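Local coordinates for protein anaerobically-induced outer membrane porin OprE (Pseudomonas aeruginosa, PDB 4FRX) that probably forms a water-filled beta-barrel pore that lets small solutes cross the outer membrane, at residues Y23-N28 against D424-I429. Numbering follows the deposited sequence.
Sequences YINTDN and DENRLI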
loop_
_atom_site.group_PDB
_atom_site.type_symbol
_atom_site.label_atom_id
_atom_site.label_comp_id
_atom_site.label_asym_id
_atom_site.label_seq_id
_atom_site.Cartn_x
_atom_site.Cartn_y
_atom_site.Cartn_z
ATOM N N TYR A 23 -1.816 -18.746 -0.957
ATOM C CA TYR A 23 -1.717 -19.537 0.244
ATOM C C TYR A 23 -0.956 -18.738 1.307
ATOM O O TYR A 23 0.077 -18.148 1.015
ATOM C CB TYR A 23 -0.982 -20.835 -0.071
ATOM C CG TYR A 23 -0.667 -21.633 1.161
ATOM C CD1 TYR A 23 -1.619 -22.469 1.734
ATOM C CD2 TYR A 23 0.583 -21.544 1.765
ATOM C CE1 TYR A 23 -1.328 -23.197 2.873
ATOM C CE2 TYR A 23 0.878 -22.264 2.896
ATOM C CZ TYR A 23 -0.076 -23.086 3.445
ATOM O OH TYR A 23 0.242 -23.791 4.577
ATOM N N ILE A 24 -1.467 -18.707 2.530
ATOM C CA ILE A 24 -0.721 -18.083 3.615
ATOM C C ILE A 24 -0.731 -18.919 4.895
ATOM O O ILE A 24 -1.766 -19.483 5.283
ATOM C CB ILE A 24 -1.196 -16.619 3.891
ATOM C CG1 ILE A 24 -0.337 -15.956 4.969
ATOM C CG2 ILE A 24 -2.647 -16.575 4.318
ATOM C CD1 ILE A 24 -0.618 -14.468 5.123
ATOM N N ASN A 25 0.434 -19.035 5.530
ATOM C CA ASN A 25 0.480 -19.631 6.857
ATOM C C ASN A 25 1.244 -18.748 7.827
ATOM O O ASN A 25 2.248 -18.140 7.472
ATOM C CB ASN A 25 0.962 -21.104 6.855
ATOM C CG ASN A 25 2.422 -21.275 6.437
ATOM O OD1 ASN A 25 3.303 -20.514 6.833
ATOM N ND2 ASN A 25 2.682 -22.314 5.655
ATOM N N THR A 26 0.728 -18.650 9.041
ATOM C CA THR A 26 1.343 -17.805 10.045
ATOM C C THR A 26 1.551 -18.608 11.320
ATOM O O THR A 26 0.738 -19.459 11.681
ATOM C CB THR A 26 0.467 -16.577 10.353
ATOM O OG1 THR A 26 0.091 -15.934 9.133
ATOM C CG2 THR A 26 1.221 -15.577 11.212
ATOM N N ASP A 27 2.660 -18.337 11.984
ATOM C CA ASP A 27 2.969 -18.952 13.261
ATOM C C ASP A 27 3.188 -17.810 14.253
ATOM O O ASP A 27 4.066 -16.971 14.046
ATOM C CB ASP A 27 4.230 -19.795 13.111
ATOM C CG ASP A 27 4.371 -20.837 14.198
ATOM O OD1 ASP A 27 3.840 -20.634 15.312
ATOM O OD2 ASP A 27 5.021 -21.868 13.936
ATOM N N ASN A 28 2.361 -17.755 15.296
ATOM C CA ASN A 28 2.499 -16.762 16.357
ATOM C C ASN A 28 2.985 -17.377 17.660
ATOM O O ASN A 28 2.730 -18.551 17.932
ATOM C CB ASN A 28 1.167 -16.066 16.620
ATOM C CG ASN A 28 0.709 -15.228 15.453
ATOM O OD1 ASN A 28 1.325 -14.214 15.124
ATOM N ND2 ASN A 28 -0.386 -15.636 14.826
ATOM N N ASP A 424 6.057 -15.704 12.390
ATOM C CA ASP A 424 6.672 -16.165 11.151
ATOM C C ASP A 424 5.547 -16.355 10.147
ATOM O O ASP A 424 4.460 -16.823 10.506
ATOM C CB ASP A 424 7.405 -17.496 11.341
ATOM C CG ASP A 424 8.687 -17.356 12.140
ATOM O OD1 ASP A 424 9.289 -16.263 12.135
ATOM O OD2 ASP A 424 9.102 -18.349 12.778
ATOM N N GLU A 425 5.804 -16.008 8.891
ATOM C CA GLU A 425 4.763 -16.040 7.876
ATOM C C GLU A 425 5.325 -16.531 6.552
ATOM O O GLU A 425 6.422 -16.135 6.142
ATOM C CB GLU A 425 4.149 -14.640 7.729
ATOM C CG GLU A 425 2.997 -14.525 6.757
ATOM C CD GLU A 425 2.532 -13.084 6.584
ATOM O OE1 GLU A 425 1.933 -12.530 7.531
ATOM O OE2 GLU A 425 2.773 -12.502 5.507
ATOM N N ASN A 426 4.579 -17.412 5.891
ATOM C CA ASN A 426 4.892 -17.825 4.533
ATOM C C ASN A 426 3.734 -17.484 3.629
ATOM O O ASN A 426 2.578 -17.712 3.996
ATOM C CB ASN A 426 5.149 -19.333 4.446
ATOM C CG ASN A 426 6.479 -19.727 5.055
ATOM O OD1 ASN A 426 7.538 -19.434 4.498
ATOM N ND2 ASN A 426 6.433 -20.384 6.215
ATOM N N ARG A 427 4.046 -16.934 2.460
ATOM C CA ARG A 427 3.066 -16.828 1.391
ATOM C C ARG A 427 3.543 -17.599 0.166
ATOM O O ARG A 427 4.726 -17.591 -0.184
ATOM C CB ARG A 427 2.808 -15.376 1.008
ATOM C CG ARG A 427 2.370 -14.502 2.148
ATOM C CD ARG A 427 2.133 -13.084 1.647
ATOM N NE ARG A 427 2.150 -12.119 2.739
ATOM C CZ ARG A 427 2.086 -10.804 2.565
ATOM N NH1 ARG A 427 1.999 -10.303 1.343
ATOM N NH2 ARG A 427 2.117 -9.993 3.613
ATOM N N LEU A 428 2.603 -18.279 -0.478
ATOM C CA LEU A 428 2.858 -18.915 -1.755
ATOM C C LEU A 428 1.822 -18.386 -2.722
ATOM O O LEU A 428 0.615 -18.498 -2.472
ATOM C CB LEU A 428 2.734 -20.434 -1.623
ATOM C CG LEU A 428 3.795 -21.029 -0.695
ATOM C CD1 LEU A 428 3.578 -22.522 -0.475
ATOM C CD2 LEU A 428 5.185 -20.773 -1.276
ATOM N N ILE A 429 2.291 -17.787 -3.812
ATOM C CA ILE A 429 1.392 -17.156 -4.757
ATOM C C ILE A 429 1.682 -17.626 -6.177
ATOM O O ILE A 429 2.812 -17.522 -6.662
ATOM C CB ILE A 429 1.472 -15.593 -4.712
ATOM C CG1 ILE A 429 1.400 -15.061 -3.276
ATOM C CG2 ILE A 429 0.371 -14.979 -5.579
ATOM C CD1 ILE A 429 2.737 -14.577 -2.727
#
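Asn25 and Asn426 face each other as a hydrogen-bonded antiparallel pair, each backbone N-H reaching the other's carbonyl oxygen, and their side chains add a further bond. From CB of Asn25, CG turns between the backbone N and the carbonyl carbon (chi1 67°), 3.9 Å from Asn426 CB, which brings OD1 beside Asn426. OD1 then lies 3.2 Å from CB of Asn426 and accepts from Asn426 ND2, also at 3.2 Å, the donor lying on a lone pair in the carbonyl plane. The two amides stand nearly perpendicular, 84° apart. On the far branch, Asn25 ND2 donates to Tyr23 OH at 3.0 Å, nearly straight and in its amide plane. Asparagine suits this place because one short group accepts across the strands and donates along its own. Tyrosine offers both a ring and a hydroxyl: CD2 meets the Leu428 methyl CD1 at 3.9 Å, while OH also bonds to Glu39.

On the face carrying Ile24, Glu425 and Arg427, isoleucine's long CG1-CD1 branch brings CD1 within 3.7 Å of Glu425 CD. Glutamate and arginine, two residues apart on one strand, share this face and are long enough to pair: Glu425 OE2 receives NE (2.9 Å) and, at a bent angle, NH2 of Arg427, plus a bond from Gln330, which probably steadies the carboxylate where Ile24 packs.

Strands 17-28 and 423-434, the barrel's first and last, meet here and close it, as expected of an OprD-family porin. Strand 37-50 flanks 17-28, and strand 399-409 flanks 423-434, supplying Asn404 and Trp402 to Asn426 OD1 and Arg408 to Asp424.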